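Local atomic coordinates of uncharacterized protein (Thermus thermophilus HB8, PDB entry 6SCE), a protein that acts as a DNA nuclease of type III CRISPR defence that is activated by cyclic oligoadenylate. Residues A115-R120 / G350-R355; S132-A137 / V183-P188. One frame throughout, in Å; residues are numbered along the deposited sequence.

Contact 1: A115-R120 / G350-R355. With nucleotides of chain B.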
loop_
_atom_site.group_PDB
_atom_site.type_symbol
_atom_site.label_atom_id
_atom_site.label_comp_id
_atom_site.label_asym_id
_atom_site.label_seq_id
_atom_site.Cartn_x
_atom_site.Cartn_y
_atom_site.Cartn_z
ATOM N N ALA A 115 3.358 -5.823 -15.396
ATOM C CA ALA A 115 4.662 -6.452 -15.389
ATOM C C ALA A 115 5.045 -6.966 -16.760
ATOM O O ALA A 115 4.192 -7.490 -17.486
ATOM C CB ALA A 115 4.695 -7.611 -14.379
ATOM N N LEU A 116 6.314 -6.757 -17.089
ATOM C CA LEU A 116 6.955 -7.143 -18.331
ATOM C C LEU A 116 6.483 -6.424 -19.581
ATOM O O LEU A 116 6.873 -6.796 -20.688
ATOM C CB LEU A 116 6.883 -8.671 -18.537
ATOM C CG LEU A 116 7.652 -9.522 -17.541
ATOM C CD1 LEU A 116 7.540 -10.985 -17.951
ATOM C CD2 LEU A 116 9.103 -9.121 -17.450
ATOM N N GLU A 117 5.662 -5.384 -19.443
ATOM C CA GLU A 117 5.313 -4.555 -20.601
ATOM C C GLU A 117 6.049 -3.235 -20.566
ATOM O O GLU A 117 6.498 -2.822 -19.511
ATOM C CB GLU A 117 3.833 -4.296 -20.626
ATOM C CG GLU A 117 3.038 -5.487 -21.136
ATOM C CD GLU A 117 1.633 -5.107 -21.545
ATOM O OE1 GLU A 117 1.306 -3.904 -21.544
ATOM O OE2 GLU A 117 0.843 -6.027 -21.838
ATOM N N ALA A 118 6.177 -2.562 -21.699
ATOM C CA ALA A 118 6.660 -1.193 -21.677
ATOM C C ALA A 118 5.506 -0.324 -21.186
ATOM O O ALA A 118 4.329 -0.660 -21.405
ATOM C CB ALA A 118 7.095 -0.730 -23.059
ATOM N N PRO A 119 5.826 0.804 -20.557
ATOM C CA PRO A 119 4.740 1.749 -20.195
ATOM C C PRO A 119 4.001 2.263 -21.417
ATOM O O PRO A 119 4.545 2.205 -22.529
ATOM C CB PRO A 119 5.476 2.910 -19.529
ATOM C CG PRO A 119 6.796 2.362 -19.141
ATOM C CD PRO A 119 7.144 1.307 -20.157
ATOM N N ARG A 120 2.780 2.752 -21.210
ATOM C CA ARG A 120 1.963 3.351 -22.259
ATOM C C ARG A 120 1.695 4.807 -21.952
ATOM O O ARG A 120 1.551 5.171 -20.790
ATOM C CB ARG A 120 0.626 2.632 -22.336
ATOM C CG ARG A 120 0.727 1.133 -22.563
ATOM C CD ARG A 120 -0.650 0.490 -22.552
ATOM N NE ARG A 120 -0.509 -0.947 -22.613
ATOM C CZ ARG A 120 -1.357 -1.776 -23.194
ATOM N NH1 ARG A 120 -2.452 -1.327 -23.787
ATOM N NH2 ARG A 120 -1.095 -3.068 -23.170
ATOM N N GLY A 350 -6.532 -4.591 -18.577
ATOM C CA GLY A 350 -5.276 -4.286 -17.898
ATOM C C GLY A 350 -5.359 -2.949 -17.168
ATOM O O GLY A 350 -6.371 -2.253 -17.243
ATOM N N PRO A 351 -4.264 -2.579 -16.497
ATOM C CA PRO A 351 -4.298 -1.353 -15.678
ATOM C C PRO A 351 -4.361 -0.072 -16.470
ATOM O O PRO A 351 -4.579 0.987 -15.898
ATOM C CB PRO A 351 -3.010 -1.457 -14.851
ATOM C CG PRO A 351 -2.106 -2.359 -15.610
ATOM C CD PRO A 351 -3.070 -3.383 -16.213
ATOM N N TRP A 352 -4.173 -0.163 -17.784
ATOM C CA TRP A 352 -4.289 0.977 -18.681
ATOM C C TRP A 352 -5.705 1.237 -19.133
ATOM O O TRP A 352 -5.930 2.195 -19.854
ATOM C CB TRP A 352 -3.440 0.733 -19.956
ATOM C CG TRP A 352 -3.933 -0.529 -20.678
ATOM C CD1 TRP A 352 -4.970 -0.621 -21.575
ATOM C CD2 TRP A 352 -3.428 -1.858 -20.513
ATOM N NE1 TRP A 352 -5.151 -1.937 -21.953
ATOM C CE2 TRP A 352 -4.205 -2.710 -21.336
ATOM C CE3 TRP A 352 -2.383 -2.408 -19.766
ATOM C CZ2 TRP A 352 -3.969 -4.077 -21.428
ATOM C CZ3 TRP A 352 -2.155 -3.774 -19.853
ATOM C CH2 TRP A 352 -2.946 -4.589 -20.676
ATOM N N ALA A 353 -6.658 0.404 -18.734
ATOM C CA ALA A 353 -7.949 0.351 -19.443
ATOM C C ALA A 353 -8.982 1.372 -18.959
ATOM O O ALA A 353 -10.065 1.024 -18.500
ATOM C CB ALA A 353 -8.502 -1.047 -19.394
ATOM N N LEU A 354 -8.604 2.639 -19.093
ATOM C CA LEU A 354 -9.423 3.774 -18.712
ATOM C C LEU A 354 -10.770 3.696 -19.436
ATOM O O LEU A 354 -11.819 3.855 -18.837
ATOM C CB LEU A 354 -8.694 5.038 -19.100
ATOM C CG LEU A 354 -9.389 6.356 -18.863
ATOM C CD1 LEU A 354 -8.368 7.477 -18.756
ATOM C CD2 LEU A 354 -10.421 6.672 -19.943
ATOM N N ARG A 355 -10.738 3.417 -20.736
ATOM C CA ARG A 355 -11.999 3.416 -21.502
ATOM C C ARG A 355 -12.917 2.264 -21.155
ATOM O O ARG A 355 -14.150 2.417 -21.205
ATOM C CB ARG A 355 -11.704 3.459 -22.997
ATOM C CG ARG A 355 -11.102 4.801 -23.405
ATOM C CD ARG A 355 -10.797 4.928 -24.906
ATOM N NE ARG A 355 -9.794 3.973 -25.388
ATOM C CZ ARG A 355 -10.068 2.771 -25.913
ATOM N NH1 ARG A 355 -9.079 1.983 -26.325
ATOM N NH2 ARG A 355 -11.321 2.336 -26.033
ATOM P P A B 3 -0.744 5.710 -10.030
ATOM O OP1 A B 3 -1.234 5.910 -11.453
ATOM O OP2 A B 3 -0.847 6.952 -9.186
ATOM O "O5'" A B 3 -1.551 4.515 -9.370
ATOM C "C5'" A B 3 -1.154 3.872 -8.150
ATOM C "C4'" A B 3 -2.242 2.885 -7.800
ATOM O "O4'" A B 3 -2.309 1.845 -8.822
ATOM C "C3'" A B 3 -2.077 2.164 -6.467
ATOM O "O3'" A B 3 -3.311 2.277 -5.787
ATOM C "C2'" A B 3 -1.770 0.719 -6.890
ATOM O "O2'" A B 3 -2.169 -0.252 -5.947
ATOM C "C1'" A B 3 -2.569 0.622 -8.183
ATOM N N9 A B 3 -2.126 -0.431 -9.068
ATOM C C8 A B 3 -0.833 -0.676 -9.462
ATOM N N7 A B 3 -0.751 -1.685 -10.307
ATOM C C5 A B 3 -2.063 -2.087 -10.498
ATOM C C6 A B 3 -2.630 -3.100 -11.296
ATOM N N6 A B 3 -1.908 -3.877 -12.098
ATOM N N1 A B 3 -3.978 -3.217 -11.271
ATOM C C2 A B 3 -4.690 -2.398 -10.488
ATOM N N3 A B 3 -4.266 -1.412 -9.687
ATOM C C4 A B 3 -2.924 -1.314 -9.744
#
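Arg120 sends its CG beside the backbone N and runs extended from CG to NE, while Trp352 sets its CG between the backbone N and the carbonyl carbon (chi1 60°); together these torsions lay the guanidinium flat over the indole. The two planes are 10° apart and their centres 3.5 Å, a stack that is also a cation-pi contact, with CZ over the six-membered ring. Arg120 NH1 lies 3.3 Å from Trp352 CE2 and Arg120 NH2 lies 3.5 Å from Trp352 CH2, so the group spans the fused rings. With Trp352 replaced by an alanine, the guanidinium would probably lose the flat surface it lies on, leaving a gap between Arg120 and Gly350. In the guanidinium plane, Arg120 NH2 donates a nearly straight bond (171°) to the syn side of Glu117 OE1, 3.0 Å away. Arg120 NH1 forms a salt bridge with Glu130. These carboxylates probably stabilise the positive charge and fix the rotation of the group. Beneath the other face of the indole lies Gly350 CA, where a side chain would collide with the ring. A type I turn from Gly350 to Ala353 presents the tryptophan, and Pro351 CB packs 3.8 Å from N6 of nucleotide A3 of chain B, consistent with a place beside the activator. Arg120 opens strand 120-125, paired with strands 105-111 and 129-132, whereas 350-355 leads from strand 342-347 into helix 354-370, with Ala353 as N-cap; the stack thus joins two sheets with the same Rossmann-like strand order, as in paired CARF domains.

Contact 2: S132-A137 / V183-P188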
loop_
_atom_site.group_PDB
_atom_site.type_symbol
_atom_site.label_atom_id
_atom_site.label_comp_id
_atom_site.label_asym_id
_atom_site.label_seq_id
_atom_site.Cartn_x
_atom_site.Cartn_y
_atom_site.Cartn_z
ATOM N N SER A 132 2.483 2.805 -27.067
ATOM C CA SER A 132 3.493 2.133 -26.306
ATOM C C SER A 132 4.710 3.008 -26.251
ATOM O O SER A 132 5.058 3.656 -27.249
ATOM C CB SER A 132 3.850 0.808 -26.983
ATOM O OG SER A 132 4.793 0.132 -26.186
ATOM N N LEU A 133 5.335 3.077 -25.079
ATOM C CA LEU A 133 6.514 3.913 -24.872
ATOM C C LEU A 133 7.810 3.119 -24.891
ATOM O O LEU A 133 8.725 3.334 -24.059
ATOM C CB LEU A 133 6.381 4.720 -23.562
ATOM C CG LEU A 133 5.161 5.658 -23.576
ATOM C CD1 LEU A 133 5.116 6.382 -22.241
ATOM C CD2 LEU A 133 5.185 6.636 -24.742
ATOM N N GLU A 134 7.940 2.243 -25.901
ATOM C CA GLU A 134 9.154 1.442 -26.044
ATOM C C GLU A 134 10.361 2.301 -26.159
ATOM O O GLU A 134 11.369 2.022 -25.546
ATOM C CB GLU A 134 9.120 0.586 -27.318
ATOM C CG GLU A 134 8.114 -0.518 -27.276
ATOM C CD GLU A 134 8.506 -1.672 -26.376
ATOM O OE1 GLU A 134 9.661 -1.764 -25.881
ATOM O OE2 GLU A 134 7.608 -2.507 -26.159
ATOM N N ALA A 135 10.271 3.355 -26.963
ATOM C CA ALA A 135 11.429 4.200 -27.253
ATOM C C ALA A 135 11.812 5.108 -26.098
ATOM O O ALA A 135 12.990 5.314 -25.830
ATOM C CB ALA A 135 11.171 5.047 -28.502
ATOM N N GLU A 136 10.791 5.663 -25.443
ATOM C CA GLU A 136 10.968 6.610 -24.342
ATOM C C GLU A 136 11.248 5.943 -22.981
ATOM O O GLU A 136 11.677 6.603 -22.043
ATOM C CB GLU A 136 9.684 7.438 -24.207
ATOM C CG GLU A 136 9.350 8.261 -25.443
ATOM C CD GLU A 136 8.384 7.574 -26.400
ATOM O OE1 GLU A 136 8.274 6.322 -26.385
ATOM O OE2 GLU A 136 7.695 8.295 -27.167
ATOM N N ALA A 137 10.987 4.645 -22.889
ATOM C CA ALA A 137 11.248 3.867 -21.650
ATOM C C ALA A 137 12.547 4.212 -20.969
ATOM O O ALA A 137 13.617 4.301 -21.613
ATOM C CB ALA A 137 11.252 2.380 -21.983
ATOM N N VAL A 183 16.373 -3.558 -15.135
ATOM C CA VAL A 183 15.469 -2.642 -15.876
ATOM C C VAL A 183 15.123 -3.256 -17.203
ATOM O O VAL A 183 15.985 -3.560 -18.027
ATOM C CB VAL A 183 16.054 -1.243 -16.030
ATOM C CG1 VAL A 183 15.142 -0.374 -16.884
ATOM C CG2 VAL A 183 16.270 -0.629 -14.654
ATOM N N HIS A 184 13.844 -3.487 -17.387
ATOM C CA HIS A 184 13.328 -4.114 -18.581
ATOM C C HIS A 184 12.145 -3.328 -19.092
ATOM O O HIS A 184 11.166 -3.128 -18.351
ATOM C CB HIS A 184 12.876 -5.518 -18.272
ATOM C CG HIS A 184 12.352 -6.240 -19.465
ATOM N ND1 HIS A 184 13.159 -6.615 -20.519
ATOM C CD2 HIS A 184 11.103 -6.647 -19.780
ATOM C CE1 HIS A 184 12.420 -7.213 -21.436
ATOM N NE2 HIS A 184 11.173 -7.264 -21.003
ATOM N N ARG A 185 12.276 -2.847 -20.336
ATOM C CA ARG A 185 11.262 -2.077 -21.048
ATOM C C ARG A 185 10.734 -0.937 -20.155
ATOM O O ARG A 185 9.536 -0.727 -20.027
ATOM C CB ARG A 185 10.129 -2.963 -21.562
ATOM C CG ARG A 185 10.629 -4.058 -22.523
ATOM C CD ARG A 185 9.529 -4.995 -22.988
ATOM N NE ARG A 185 8.577 -4.330 -23.865
ATOM C CZ ARG A 185 7.364 -4.802 -24.188
ATOM N NH1 ARG A 185 6.924 -5.975 -23.734
ATOM N NH2 ARG A 185 6.571 -4.093 -24.987
ATOM N N GLY A 186 11.660 -0.255 -19.515
ATOM C CA GLY A 186 11.323 0.932 -18.742
ATOM C C GLY A 186 10.873 0.735 -17.315
ATOM O O GLY A 186 10.544 1.723 -16.663
ATOM N N LEU A 187 10.851 -0.504 -16.818
ATOM C CA LEU A 187 10.397 -0.776 -15.471
ATOM C C LEU A 187 11.459 -1.477 -14.634
ATOM O O LEU A 187 12.294 -2.234 -15.185
ATOM C CB LEU A 187 9.119 -1.613 -15.501
ATOM C CG LEU A 187 7.871 -0.997 -16.134
ATOM C CD1 LEU A 187 6.786 -2.063 -16.111
ATOM C CD2 LEU A 187 7.480 0.250 -15.374
ATOM N N PRO A 188 11.485 -1.177 -13.316
ATOM C CA PRO A 188 12.464 -1.741 -12.413
ATOM C C PRO A 188 11.983 -3.008 -11.734
ATOM O O PRO A 188 10.813 -3.111 -11.355
ATOM C CB PRO A 188 12.638 -0.633 -11.373
ATOM C CG PRO A 188 11.269 -0.044 -11.289
ATOM C CD PRO A 188 10.616 -0.208 -12.613
#
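Glu134 and Arg185 face each other with carboxylate and guanidinium nearly coplanar, 7° apart, the acid coming in at the edge of the guanidinium rather than over a face. Both chains bend to meet: Glu134 at chi2, Arg185 at chi3 (69°), the latter turning its NE side to the acid. Arg185 NE points at Glu134 OE1 across 3.4 Å, a weak bond despite a fairly straight approach of 161°. The approach of Glu134 OE2 to Arg185 NH2 is too close in the model to rest on, so the charges pair through the weak NE bond; Glu134 is exposed, so solvent probably screens the pair. Arg185 also lays its CG over one face of the neighbouring His184 ring, toward the rim. Arg185 and Gly186 are the two central residues of the type I' turn that closes the beta hairpin of strands 179-184 and 187-192, with His184 N bonded to Leu187 O at 3.0 Å and Leu187 N to His184 O at 3.1 Å. Against this turn rests the methyl of Ala137, its CB 3.6 Å from Gly186 CA. Glycine is called for twice over: a side chain would strike that methyl and would jam against the carbonyl of Arg185. Ala137 is positioned by its N bonding Leu133 O at 2.9 Å, and Tyr143 of helix 140-148 bonds the Gly186 carbonyl. Glu136 forms a salt bridge with Arg26 of helix 15-28.

How the contacts relate
Contact 2 is nested along the chain inside the loop closed by contact 1, and their centres lie 12 Å apart. Residues 115-120 lie against both segments of contact 2. A probable backbone hydrogen bond joins Pro119 O to Leu133 N at 2.8 Å, continuing the strand pairing, and Pro119 CD packs 3.1 Å from Arg185 O. Glu117 O packs on Leu187 CD1 at 3.5 Å. Contact 1 thus ties this loop to the second CARF-like sheet, while contact 2 ties the end of the first sheet to the hairpin of strands 179-184 and 187-192, in the six-stranded sheet. Both lie near the bound nucleic acid, with the nearest atom of contact 2 about 4 Å from it.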